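Local coordinates for peptide methionine sulfoxide reductase msrA/msrB (Neisseria meningitidis, PDB 3BQG), which probably reduces methionine sulfoxide in proteins back to methionine, working through a redox-active cysteine that is captured here as its sulfenic acid, at residues Asp80-Asn85 and Leu123-Glu128; Trp14-Tyr19 and Ser154-Arg159; Ser31-Gly36 and Tyr136-Tyr141; Asp24-Ala29 and Asp64-Asp69. The protein carries 1 engineered substitution. All coordinates share one frame; numbering follows the deposited sequence.

Contact 1 (Asp80-Asn85 and Leu123-Glu128)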
loop_
_atom_site.group_PDB
_atom_site.type_symbol
_atom_site.label_atom_id
_atom_site.label_comp_id
_atom_site.label_asym_id
_atom_site.label_seq_id
_atom_site.Cartn_x
_atom_site.Cartn_y
_atom_site.Cartn_z
ATOM N N ASP A 80 2.320 -5.641 -8.352
ATOM C CA ASP A 80 3.395 -5.970 -9.299
ATOM C C ASP A 80 4.590 -5.111 -8.878
ATOM O O ASP A 80 4.584 -3.890 -9.061
ATOM C CB ASP A 80 2.993 -5.624 -10.732
ATOM C CG ASP A 80 3.994 -6.139 -11.750
ATOM O OD1 ASP A 80 5.200 -6.172 -11.428
ATOM O OD2 ASP A 80 3.583 -6.504 -12.870
ATOM N N PRO A 81 5.631 -5.744 -8.319
ATOM C CA PRO A 81 6.837 -5.065 -7.845
ATOM C C PRO A 81 7.881 -4.732 -8.902
ATOM O O PRO A 81 8.951 -4.238 -8.568
ATOM C CB PRO A 81 7.375 -6.050 -6.818
ATOM C CG PRO A 81 7.162 -7.348 -7.541
ATOM C CD PRO A 81 5.763 -7.207 -8.144
ATOM N N THR A 82 7.573 -4.989 -10.167
ATOM C CA THR A 82 8.532 -4.734 -11.237
ATOM C C THR A 82 8.158 -3.595 -12.180
ATOM O O THR A 82 8.958 -3.203 -13.024
ATOM C CB THR A 82 8.739 -6.003 -12.089
ATOM O OG1 THR A 82 7.593 -6.214 -12.922
ATOM C CG2 THR A 82 8.912 -7.228 -11.192
ATOM N N SER A 83 6.953 -3.064 -12.048
ATOM C CA SER A 83 6.528 -1.980 -12.934
ATOM C C SER A 83 6.700 -0.609 -12.290
ATOM O O SER A 83 6.307 -0.395 -11.145
ATOM C CB SER A 83 5.071 -2.184 -13.349
ATOM O OG SER A 83 4.246 -2.296 -12.206
ATOM N N LEU A 84 7.292 0.315 -13.038
ATOM C CA LEU A 84 7.533 1.664 -12.548
ATOM C C LEU A 84 6.366 2.595 -12.880
ATOM O O LEU A 84 5.923 2.672 -14.028
ATOM C CB LEU A 84 8.824 2.207 -13.158
ATOM C CG LEU A 84 9.292 3.574 -12.661
ATOM C CD1 LEU A 84 9.528 3.523 -11.154
ATOM C CD2 LEU A 84 10.564 3.959 -13.394
ATOM N N ASN A 85 5.867 3.291 -11.863
ATOM C CA ASN A 85 4.748 4.220 -12.023
ATOM C C ASN A 85 3.574 3.642 -12.802
ATOM O O ASN A 85 3.016 4.306 -13.677
ATOM C CB ASN A 85 5.213 5.496 -12.713
ATOM C CG ASN A 85 6.339 6.170 -11.975
ATOM O OD1 ASN A 85 6.328 6.255 -10.746
ATOM N ND2 ASN A 85 7.316 6.668 -12.719
ATOM N N LEU A 123 12.671 -9.904 -13.810
ATOM C CA LEU A 123 12.834 -8.455 -13.974
ATOM C C LEU A 123 13.189 -7.839 -12.621
ATOM O O LEU A 123 12.731 -8.303 -11.576
ATOM C CB LEU A 123 11.543 -7.804 -14.497
ATOM C CG LEU A 123 11.020 -8.211 -15.879
ATOM C CD1 LEU A 123 9.756 -7.429 -16.201
ATOM C CD2 LEU A 123 12.084 -7.958 -16.932
ATOM N N PRO A 124 14.011 -6.786 -12.617
ATOM C CA PRO A 124 14.370 -6.177 -11.333
ATOM C C PRO A 124 13.196 -5.519 -10.603
ATOM O O PRO A 124 12.305 -4.930 -11.222
ATOM C CB PRO A 124 15.465 -5.182 -11.714
ATOM C CG PRO A 124 15.116 -4.799 -13.116
ATOM C CD PRO A 124 14.677 -6.106 -13.742
ATOM N N LEU A 125 13.196 -5.638 -9.280
ATOM C CA LEU A 125 12.146 -5.043 -8.450
ATOM C C LEU A 125 12.359 -3.531 -8.341
ATOM O O LEU A 125 13.496 -3.067 -8.263
ATOM C CB LEU A 125 12.161 -5.682 -7.061
ATOM C CG LEU A 125 11.207 -6.860 -6.845
ATOM C CD1 LEU A 125 11.328 -7.871 -7.968
ATOM C CD2 LEU A 125 11.498 -7.496 -5.497
ATOM N N VAL A 126 11.272 -2.762 -8.352
ATOM C CA VAL A 126 11.397 -1.312 -8.268
ATOM C C VAL A 126 10.598 -0.685 -7.123
ATOM O O VAL A 126 10.399 0.527 -7.088
ATOM C CB VAL A 126 10.985 -0.634 -9.601
ATOM C CG1 VAL A 126 11.836 -1.167 -10.739
ATOM C CG2 VAL A 126 9.507 -0.871 -9.886
ATOM N N VAL A 127 10.147 -1.513 -6.187
ATOM C CA VAL A 127 9.384 -1.036 -5.033
ATOM C C VAL A 127 10.234 -0.118 -4.147
ATOM O O VAL A 127 11.366 -0.456 -3.803
ATOM C CB VAL A 127 8.885 -2.232 -4.178
ATOM C CG1 VAL A 127 8.140 -1.728 -2.940
ATOM C CG2 VAL A 127 7.988 -3.127 -5.020
ATOM N N GLU A 128 9.688 1.039 -3.780
ATOM C CA GLU A 128 10.399 1.985 -2.915
ATOM C C GLU A 128 10.428 1.466 -1.473
ATOM O O GLU A 128 9.520 0.766 -1.035
ATOM C CB GLU A 128 9.724 3.371 -2.948
ATOM C CG GLU A 128 9.799 4.060 -4.308
ATOM C CD GLU A 128 9.221 5.468 -4.319
ATOM O OE1 GLU A 128 8.314 5.773 -3.518
ATOM O OE2 GLU A 128 9.664 6.276 -5.152
HETATM O O HOH W 1 11.658 -3.886 -13.501
#
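V127 meets P81 through its CG2 branch: with CG1 anti to the backbone N (chi1 178°), CG2 lies beside that N and faces the proline, 3.5 Å from P81 CB, tighter than a usual carbon contact. T82 turns OG1 between its own N and carbonyl carbon (chi1 74°), which points the hydroxyl back at D80 and puts CG2 on the side of L123 and L125. The motif is an Asx turn: D80 OD1 takes the backbone N of T82 at 2.9 Å and also its OG1 at 2.8 Å. A short carboxylate suits this turn, and two donors on one oxygen hold it in shape. The turn belongs to the loop leaving helix 68-78, which lies against the loop before the edge strand 128-131. P81 has no N-H to give, but its carbonyl accepts from V126 N at 2.8 Å in a nearly straight bond (168° at the hydrogen), and L125 CA comes within 3.3 Å of the same P81 O. Apolar branches fill in around this bond. L125 sets CG against P81 CB, T82 CB touches L123 CB, and V127 also rests on L114 of helix 106-117, while Y121 touches both P81 and T82. One water bridges the two loops, donating to T82 O at 2.8 Å and to P124 O at 2.6 Å.

Contact 2 (Trp14-Tyr19 and Ser154-Arg159). Engineered in segment 154-159: S154 (natural residue Cys).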
loop_
_atom_site.group_PDB
_atom_site.type_symbol
_atom_site.label_atom_id
_atom_site.label_comp_id
_atom_site.label_asym_id
_atom_site.label_seq_id
_atom_site.Cartn_x
_atom_site.Cartn_y
_atom_site.Cartn_z
ATOM N N TRP A 14 -8.184 2.193 -3.784
ATOM C CA TRP A 14 -9.500 1.578 -3.575
ATOM C C TRP A 14 -9.338 0.067 -3.413
ATOM O O TRP A 14 -9.768 -0.514 -2.414
ATOM C CB TRP A 14 -10.444 1.846 -4.754
ATOM C CG TRP A 14 -10.810 3.287 -4.984
ATOM C CD1 TRP A 14 -10.730 4.317 -4.087
ATOM C CD2 TRP A 14 -11.359 3.842 -6.186
ATOM N NE1 TRP A 14 -11.197 5.480 -4.660
ATOM C CE2 TRP A 14 -11.589 5.216 -5.945
ATOM C CE3 TRP A 14 -11.680 3.310 -7.442
ATOM C CZ2 TRP A 14 -12.128 6.069 -6.919
ATOM C CZ3 TRP A 14 -12.219 4.159 -8.412
ATOM C CH2 TRP A 14 -12.435 5.525 -8.142
ATOM N N GLY A 15 -8.704 -0.562 -4.399
ATOM C CA GLY A 15 -8.501 -1.999 -4.357
ATOM C C GLY A 15 -7.575 -2.486 -3.251
ATOM O O GLY A 15 -7.878 -3.470 -2.575
ATOM N N LEU A 16 -6.448 -1.804 -3.056
ATOM C CA LEU A 16 -5.500 -2.212 -2.026
ATOM C C LEU A 16 -6.099 -2.097 -0.626
ATOM O O LEU A 16 -5.831 -2.931 0.237
ATOM C CB LEU A 16 -4.222 -1.372 -2.123
ATOM C CG LEU A 16 -3.052 -1.768 -1.208
ATOM C CD1 LEU A 16 -2.588 -3.181 -1.523
ATOM C CD2 LEU A 16 -1.907 -0.778 -1.403
ATOM N N GLU A 17 -6.901 -1.061 -0.394
ATOM C CA GLU A 17 -7.518 -0.879 0.915
ATOM C C GLU A 17 -8.536 -1.987 1.159
ATOM O O GLU A 17 -8.523 -2.641 2.203
ATOM C CB GLU A 17 -8.229 0.469 1.009
ATOM C CG GLU A 17 -9.086 0.584 2.271
ATOM C CD GLU A 17 -10.145 1.653 2.162
ATOM O OE1 GLU A 17 -10.905 1.636 1.170
ATOM O OE2 GLU A 17 -10.220 2.512 3.065
ATOM N N ALA A 18 -9.416 -2.186 0.184
ATOM C CA ALA A 18 -10.448 -3.214 0.282
ATOM C C ALA A 18 -9.802 -4.562 0.566
ATOM O O ALA A 18 -10.322 -5.378 1.322
ATOM C CB ALA A 18 -11.235 -3.276 -1.019
ATOM N N TYR A 19 -8.656 -4.784 -0.061
ATOM C CA TYR A 19 -7.901 -6.017 0.104
ATOM C C TYR A 19 -7.414 -6.215 1.546
ATOM O O TYR A 19 -7.648 -7.263 2.142
ATOM C CB TYR A 19 -6.711 -6.000 -0.866
ATOM C CG TYR A 19 -5.721 -7.128 -0.711
ATOM C CD1 TYR A 19 -6.028 -8.426 -1.123
ATOM C CD2 TYR A 19 -4.455 -6.888 -0.179
ATOM C CE1 TYR A 19 -5.091 -9.456 -1.010
ATOM C CE2 TYR A 19 -3.518 -7.906 -0.064
ATOM C CZ TYR A 19 -3.839 -9.185 -0.480
ATOM O OH TYR A 19 -2.895 -10.182 -0.374
ATOM N N SER A 154 -11.406 -1.837 -9.538
ATOM C CA SER A 154 -10.383 -2.467 -8.707
ATOM C C SER A 154 -9.426 -3.282 -9.565
ATOM O O SER A 154 -9.846 -4.166 -10.312
ATOM C CB SER A 154 -11.019 -3.379 -7.655
ATOM O OG SER A 154 -10.019 -4.036 -6.896
ATOM N N HIS A 155 -8.136 -2.976 -9.457
ATOM C CA HIS A 155 -7.115 -3.684 -10.220
ATOM C C HIS A 155 -6.669 -4.928 -9.451
ATOM O O HIS A 155 -5.831 -5.695 -9.922
ATOM C CB HIS A 155 -5.911 -2.765 -10.471
ATOM C CG HIS A 155 -5.190 -2.348 -9.223
ATOM N ND1 HIS A 155 -5.803 -1.646 -8.206
ATOM C CD2 HIS A 155 -3.909 -2.542 -8.826
ATOM C CE1 HIS A 155 -4.931 -1.427 -7.235
ATOM N NE2 HIS A 155 -3.774 -1.961 -7.587
ATOM N N ILE A 156 -7.245 -5.129 -8.271
ATOM C CA ILE A 156 -6.891 -6.269 -7.434
ATOM C C ILE A 156 -8.083 -7.179 -7.139
ATOM O O ILE A 156 -9.182 -6.706 -6.874
ATOM C CB ILE A 156 -6.308 -5.796 -6.085
ATOM C CG1 ILE A 156 -5.079 -4.911 -6.325
ATOM C CG2 ILE A 156 -5.941 -6.999 -5.219
ATOM C CD1 ILE A 156 -4.521 -4.282 -5.068
ATOM N N ASP A 157 -7.853 -8.488 -7.198
ATOM C CA ASP A 157 -8.890 -9.469 -6.900
ATOM C C ASP A 157 -8.886 -9.583 -5.381
ATOM O O ASP A 157 -8.189 -10.427 -4.813
ATOM C CB ASP A 157 -8.549 -10.824 -7.526
ATOM C CG ASP A 157 -9.637 -11.868 -7.296
ATOM O OD1 ASP A 157 -10.548 -11.625 -6.474
ATOM O OD2 ASP A 157 -9.572 -12.939 -7.935
ATOM N N ILE A 158 -9.658 -8.720 -4.734
ATOM C CA ILE A 158 -9.728 -8.690 -3.283
ATOM C C ILE A 158 -9.937 -10.061 -2.640
ATOM O O ILE A 158 -9.581 -10.268 -1.478
ATOM C CB ILE A 158 -10.833 -7.705 -2.830
ATOM C CG1 ILE A 158 -10.561 -6.327 -3.440
ATOM C CG2 ILE A 158 -10.851 -7.583 -1.318
ATOM C CD1 ILE A 158 -9.162 -5.817 -3.183
ATOM N N ARG A 159 -10.503 -10.997 -3.396
ATOM C CA ARG A 159 -10.757 -12.345 -2.888
ATOM C C ARG A 159 -9.462 -13.001 -2.412
ATOM O O ARG A 159 -9.445 -13.727 -1.417
ATOM C CB ARG A 159 -11.355 -13.227 -3.984
ATOM C CG ARG A 159 -12.568 -12.667 -4.705
ATOM C CD ARG A 159 -12.917 -13.584 -5.878
ATOM N NE ARG A 159 -14.120 -13.241 -6.646
ATOM C CZ ARG A 159 -15.018 -12.310 -6.326
ATOM N NH1 ARG A 159 -16.069 -12.115 -7.116
ATOM N NH2 ARG A 159 -14.876 -11.561 -5.239
HETATM O O HOH W 2 -8.215 -0.460 -7.324
#
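I156 reaches over the first turn of helix 14-21, its CD1 lying 3.7 Å from L16 N. CG1 sits beside the backbone N of its own residue, and an extended chi2 (174°) carries CD1 out to the helix, where it also meets L16 CB at 4.2 Å. The other branch, CG2, turns toward the Y19 ring, so one isoleucine serves two helix residues; the hydroxyl of Y19 is bonded to Y74 O. CG1 meanwhile rides over the centre of the neighbouring H155 ring, 3.4 Å above its plane. That imidazole has both nitrogens engaged: NE2 with G10 O, and ND1 with a water in the ring plane at 2.8 Å, which in turn accepts from G15 N at 3.0 Å. G15, without a side chain, lets the loop come close, and OG of S154, an engineered residue (Cys in nature), stands 3.6 Å from G15 CA. S154 OG also donates to I156 O at 2.8 Å, on a lone pair in the carbonyl plane. Farther along, I158 lays CG2 3.5 Å from A18 O; the exact place of its CD1 is doubtful. Helix 14-21 starts just after C12, seen as S-hydroxycysteine, and carries part of the GCFWG sequence. A C-terminal loop folded over this helix, with a cysteine at 154 in nature, is consistent with the active site of MsrA enzymes, where such a cysteine probably serves in recycling.

Contact 3 (Ser31-Gly36 and Tyr136-Tyr141)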
loop_
_atom_site.group_PDB
_atom_site.type_symbol
_atom_site.label_atom_id
_atom_site.label_comp_id
_atom_site.label_asym_id
_atom_site.label_seq_id
_atom_site.Cartn_x
_atom_site.Cartn_y
_atom_site.Cartn_z
ATOM N N SER A 31 -6.920 5.018 3.401
ATOM C CA SER A 31 -6.341 5.466 2.140
ATOM C C SER A 31 -5.911 6.923 2.264
ATOM O O SER A 31 -6.579 7.731 2.916
ATOM C CB SER A 31 -7.350 5.316 0.994
ATOM O OG SER A 31 -7.546 3.953 0.662
ATOM N N GLY A 32 -4.789 7.255 1.634
ATOM C CA GLY A 32 -4.282 8.615 1.698
ATOM C C GLY A 32 -3.204 8.903 0.668
ATOM O O GLY A 32 -2.954 8.097 -0.227
ATOM N N TYR A 33 -2.553 10.052 0.819
ATOM C CA TYR A 33 -1.510 10.511 -0.097
ATOM C C TYR A 33 -0.204 10.629 0.680
ATOM O O TYR A 33 -0.128 11.367 1.664
ATOM C CB TYR A 33 -1.924 11.870 -0.652
ATOM C CG TYR A 33 -3.375 11.893 -1.083
ATOM C CD1 TYR A 33 -3.797 11.163 -2.192
ATOM C CD2 TYR A 33 -4.336 12.613 -0.361
ATOM C CE1 TYR A 33 -5.129 11.145 -2.579
ATOM C CE2 TYR A 33 -5.679 12.600 -0.739
ATOM C CZ TYR A 33 -6.065 11.863 -1.850
ATOM O OH TYR A 33 -7.379 11.846 -2.257
ATOM N N ALA A 34 0.828 9.922 0.225
ATOM C CA ALA A 34 2.102 9.921 0.935
ATOM C C ALA A 34 3.318 10.371 0.150
ATOM O O ALA A 34 3.370 10.257 -1.075
ATOM C CB ALA A 34 2.361 8.526 1.492
ATOM N N ASN A 35 4.309 10.859 0.894
ATOM C CA ASN A 35 5.581 11.308 0.343
ATOM C C ASN A 35 5.466 12.202 -0.884
ATOM O O ASN A 35 6.070 11.937 -1.923
ATOM C CB ASN A 35 6.465 10.092 0.034
ATOM C CG ASN A 35 7.001 9.420 1.294
ATOM O OD1 ASN A 35 6.527 9.679 2.403
ATOM N ND2 ASN A 35 7.986 8.543 1.124
ATOM N N GLY A 36 4.677 13.262 -0.750
ATOM C CA GLY A 36 4.519 14.208 -1.830
ATOM C C GLY A 36 5.341 15.437 -1.482
ATOM O O GLY A 36 6.073 15.441 -0.487
ATOM N N TYR A 136 -1.330 12.025 4.355
ATOM C CA TYR A 136 -2.569 12.772 4.550
ATOM C C TYR A 136 -3.747 11.908 4.098
ATOM O O TYR A 136 -3.749 11.397 2.976
ATOM C CB TYR A 136 -2.513 14.063 3.732
ATOM C CG TYR A 136 -1.297 14.905 4.054
ATOM C CD1 TYR A 136 -1.261 15.710 5.195
ATOM C CD2 TYR A 136 -0.154 14.848 3.254
ATOM C CE1 TYR A 136 -0.117 16.431 5.533
ATOM C CE2 TYR A 136 0.997 15.568 3.584
ATOM C CZ TYR A 136 1.007 16.355 4.724
ATOM O OH TYR A 136 2.143 17.063 5.057
ATOM N N ASP A 137 -4.734 11.741 4.978
ATOM C CA ASP A 137 -5.930 10.939 4.681
ATOM C C ASP A 137 -6.667 11.435 3.440
ATOM O O ASP A 137 -6.783 12.640 3.225
ATOM C CB ASP A 137 -6.927 10.998 5.843
ATOM C CG ASP A 137 -6.405 10.365 7.111
ATOM O OD1 ASP A 137 -5.218 9.987 7.163
ATOM O OD2 ASP A 137 -7.200 10.254 8.066
ATOM N N ALA A 138 -7.180 10.503 2.642
ATOM C CA ALA A 138 -7.941 10.860 1.451
ATOM C C ALA A 138 -9.332 11.276 1.923
ATOM O O ALA A 138 -9.712 10.996 3.063
ATOM C CB ALA A 138 -8.047 9.669 0.517
ATOM N N GLU A 139 -10.077 11.953 1.055
ATOM C CA GLU A 139 -11.430 12.398 1.386
ATOM C C GLU A 139 -12.309 11.218 1.800
ATOM O O GLU A 139 -12.040 10.068 1.439
ATOM C CB GLU A 139 -12.051 13.131 0.193
ATOM C CG GLU A 139 -11.325 14.420 -0.171
ATOM C CD GLU A 139 -10.146 14.203 -1.110
ATOM O OE1 GLU A 139 -9.503 13.128 -1.052
ATOM O OE2 GLU A 139 -9.854 15.125 -1.900
ATOM N N GLU A 140 -13.354 11.509 2.567
ATOM C CA GLU A 140 -14.261 10.478 3.055
ATOM C C GLU A 140 -14.861 9.587 1.970
ATOM O O GLU A 140 -15.003 8.380 2.168
ATOM C CB GLU A 140 -15.371 11.129 3.898
ATOM C CG GLU A 140 -16.558 10.230 4.233
ATOM C CD GLU A 140 -17.656 10.292 3.177
ATOM O OE1 GLU A 140 -18.076 11.421 2.824
ATOM O OE2 GLU A 140 -18.100 9.218 2.707
ATOM N N TYR A 141 -15.204 10.152 0.821
ATOM C CA TYR A 141 -15.785 9.324 -0.225
ATOM C C TYR A 141 -14.816 8.259 -0.729
ATOM O O TYR A 141 -15.232 7.290 -1.360
ATOM C CB TYR A 141 -16.297 10.177 -1.397
ATOM C CG TYR A 141 -15.250 10.923 -2.192
ATOM C CD1 TYR A 141 -14.793 12.177 -1.783
ATOM C CD2 TYR A 141 -14.758 10.400 -3.389
ATOM C CE1 TYR A 141 -13.875 12.900 -2.555
ATOM C CE2 TYR A 141 -13.840 11.111 -4.165
ATOM C CZ TYR A 141 -13.407 12.359 -3.745
ATOM O OH TYR A 141 -12.525 13.072 -4.524
#
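G32 and Y33 run antiparallel to Y136 and D137, adding the short edge strand 135-137 to strand 26-34 in the mixed sheet of the domain. Y33 and Y136 form the hydrogen-bonded pair: Y33 N gives to Y136 O at 2.8 Å, and Y136 N gives to Y33 O at 3.0 Å. G32 and D137 make the non-hydrogen-bonded pair, with CA atoms only 4.1 Å apart. Glycine suits this place, because G32 CA lies 3.1 Å from Y136 O and a beta carbon would collide with that oxygen. Beyond the pairing, A138 N still bonds S31 O at 2.8 Å, and Q143 NE2 donates to the same S31 O. Y33 and Y136 point to one face of the sheet, where the Y33 ring extends past A138, whose small CB comes 3.8 Å from Y33 CZ. Helix 43-48 packs on this ring through Y43 and V46. E139 follows, its chain bent at chi2 (86°) to place CD near the phenol. Its carboxylate stands almost perpendicular to the ring (89°). OE2 takes the backbone N of Y43, while E139 OE1, in the ring plane at its edge, accepts a hydrogen bond from Y33 OH on its syn lone pair at 2.8 Å.

Contact 4 (Asp24-Ala29 and Asp64-Asp69)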
loop_
_atom_site.group_PDB
_atom_site.type_symbol
_atom_site.label_atom_id
_atom_site.label_comp_id
_atom_site.label_asym_id
_atom_site.label_seq_id
_atom_site.Cartn_x
_atom_site.Cartn_y
_atom_site.Cartn_z
ATOM N N ASP A 24 -7.668 -10.959 8.553
ATOM C CA ASP A 24 -7.767 -11.072 10.011
ATOM C C ASP A 24 -6.430 -10.641 10.618
ATOM O O ASP A 24 -5.384 -11.214 10.311
ATOM C CB ASP A 24 -8.092 -12.523 10.402
ATOM C CG ASP A 24 -8.181 -12.726 11.906
ATOM O OD1 ASP A 24 -8.890 -11.951 12.581
ATOM O OD2 ASP A 24 -7.543 -13.674 12.414
ATOM N N GLY A 25 -6.470 -9.627 11.474
ATOM C CA GLY A 25 -5.247 -9.126 12.079
ATOM C C GLY A 25 -5.083 -7.661 11.717
ATOM O O GLY A 25 -4.363 -6.911 12.376
ATOM N N VAL A 26 -5.747 -7.257 10.642
ATOM C CA VAL A 26 -5.706 -5.870 10.201
ATOM C C VAL A 26 -6.895 -5.194 10.854
ATOM O O VAL A 26 -8.048 -5.515 10.554
ATOM C CB VAL A 26 -5.823 -5.759 8.673
ATOM C CG1 VAL A 26 -5.952 -4.298 8.262
ATOM C CG2 VAL A 26 -4.594 -6.381 8.023
ATOM N N VAL A 27 -6.614 -4.256 11.750
ATOM C CA VAL A 27 -7.674 -3.565 12.469
ATOM C C VAL A 27 -8.136 -2.268 11.813
ATOM O O VAL A 27 -9.188 -1.742 12.159
ATOM C CB VAL A 27 -7.245 -3.309 13.929
ATOM C CG1 VAL A 27 -6.999 -4.643 14.620
ATOM C CG2 VAL A 27 -5.981 -2.471 13.974
ATOM N N ASP A 28 -7.361 -1.762 10.858
ATOM C CA ASP A 28 -7.731 -0.541 10.151
ATOM C C ASP A 28 -6.881 -0.375 8.891
ATOM O O ASP A 28 -5.737 -0.821 8.839
ATOM C CB ASP A 28 -7.543 0.680 11.059
ATOM C CG ASP A 28 -8.321 1.904 10.580
ATOM O OD1 ASP A 28 -8.062 3.008 11.103
ATOM O OD2 ASP A 28 -9.197 1.769 9.698
ATOM N N ALA A 29 -7.460 0.256 7.877
ATOM C CA ALA A 29 -6.773 0.521 6.616
ATOM C C ALA A 29 -7.329 1.839 6.102
ATOM O O ALA A 29 -8.498 1.923 5.713
ATOM C CB ALA A 29 -7.030 -0.603 5.612
ATOM N N ASP A 64 0.224 -8.909 17.574
ATOM C CA ASP A 64 0.220 -10.257 18.136
ATOM C C ASP A 64 -0.322 -11.308 17.167
ATOM O O ASP A 64 -0.226 -12.504 17.426
ATOM C CB ASP A 64 -0.575 -10.290 19.446
ATOM C CG ASP A 64 0.147 -9.588 20.577
ATOM O OD1 ASP A 64 1.368 -9.808 20.717
ATOM O OD2 ASP A 64 -0.497 -8.827 21.329
ATOM N N LYS A 65 -0.889 -10.864 16.052
ATOM C CA LYS A 65 -1.417 -11.791 15.057
ATOM C C LYS A 65 -0.548 -11.803 13.808
ATOM O O LYS A 65 -0.228 -12.861 13.272
ATOM C CB LYS A 65 -2.837 -11.407 14.636
ATOM C CG LYS A 65 -3.935 -11.707 15.634
ATOM C CD LYS A 65 -5.283 -11.650 14.923
ATOM C CE LYS A 65 -6.444 -11.835 15.880
ATOM N NZ LYS A 65 -6.545 -10.686 16.818
ATOM N N LEU A 66 -0.173 -10.613 13.348
ATOM C CA LEU A 66 0.627 -10.478 12.136
ATOM C C LEU A 66 1.944 -9.751 12.353
ATOM O O LEU A 66 2.016 -8.787 13.117
ATOM C CB LEU A 66 -0.179 -9.727 11.070
ATOM C CG LEU A 66 -1.526 -10.313 10.647
ATOM C CD1 LEU A 66 -2.286 -9.294 9.808
ATOM C CD2 LEU A 66 -1.303 -11.604 9.869
ATOM N N SER A 67 2.984 -10.225 11.675
ATOM C CA SER A 67 4.302 -9.609 11.747
ATOM C C SER A 67 4.424 -8.727 10.502
ATOM O O SER A 67 3.638 -8.871 9.563
ATOM C CB SER A 67 5.393 -10.684 11.717
ATOM O OG SER A 67 5.424 -11.345 10.459
ATOM N N LEU A 68 5.398 -7.824 10.492
ATOM C CA LEU A 68 5.601 -6.953 9.341
ATOM C C LEU A 68 5.806 -7.787 8.076
ATOM O O LEU A 68 5.378 -7.395 6.990
ATOM C CB LEU A 68 6.816 -6.048 9.560
ATOM C CG LEU A 68 7.253 -5.152 8.391
ATOM C CD1 LEU A 68 6.075 -4.342 7.857
ATOM C CD2 LEU A 68 8.367 -4.226 8.867
ATOM N N ASP A 69 6.457 -8.938 8.212
ATOM C CA ASP A 69 6.684 -9.786 7.051
ATOM C C ASP A 69 5.374 -10.339 6.514
ATOM O O ASP A 69 5.170 -10.375 5.302
ATOM C CB ASP A 69 7.612 -10.954 7.373
ATOM C CG ASP A 69 7.895 -11.804 6.150
ATOM O OD1 ASP A 69 8.545 -11.287 5.208
ATOM O OD2 ASP A 69 7.453 -12.975 6.116
#
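The carboxylate of D24 has the aliphatic end of K65 lying to one side of its plane: K65 CD is 3.9 Å from D24 OD2, and K65 CE is 4.1 Å from D24 OD1. The two side chains cross at about a right angle, and it is methylene carbons, not the ammonium, that lie against the acid. A bend at chi4 (67°) places NZ 5.0 Å from D24 OD1, near enough for the opposite charges probably to attract but not to bond; K65 NZ has a long, weak ion pair with D62. A lysine fits this exposed place, since its chain can pack while its charge stays at the surface. The next flat group, the peptide between D24 and G25, is approached by L66, whose CD1 comes 3.7 Å from D24 O. L66 CD1 is equally close, 3.7 Å, to G25 CA, and K65 CD approaches G25 CA to 3.8 Å. Glycine suits G25, whose backbone shape (phi 121°, psi -21°) would press a beta carbon against the carbonyl O of D24 and also into L66 CD1. L66 is buried, and its CD1 also reaches V26 CG2 at 4.1 Å; V26 in turn packs on V59. Past L66, S67 is the N-cap of helix 68-78, and its N bonds the carboxylate of D70, consistent with a capping box. The contact joins the start of strand 26-34, where V27 and D28 both pair with T60 in a classic beta bulge, to the turn between strand 54-62 and helix 68-78 of this alpha+beta domain.

How the contacts relate
Along the chain, contact 2 closes the longest loop and encloses the other three. Contact 4 closes before contact 1 opens, contact 1 is nested within contact 3, and contacts 3 and 4 interleave. Contacts 3 and 4 share strand 26-34, using its two ends, with centres about 21 Å apart. Contact 2 sits about 17 Å, centre to centre, from each of them and touches both through E17, whose CB meets S31 OG and whose OE2 approaches A29 O. Contact 1 lies about 24 Å from contact 4, on the opposite side of the chain's centre. Helix 14-21, after the modified cysteine, thus packs on the strand that contacts 3 and 4 fasten; contact 1 joins loops.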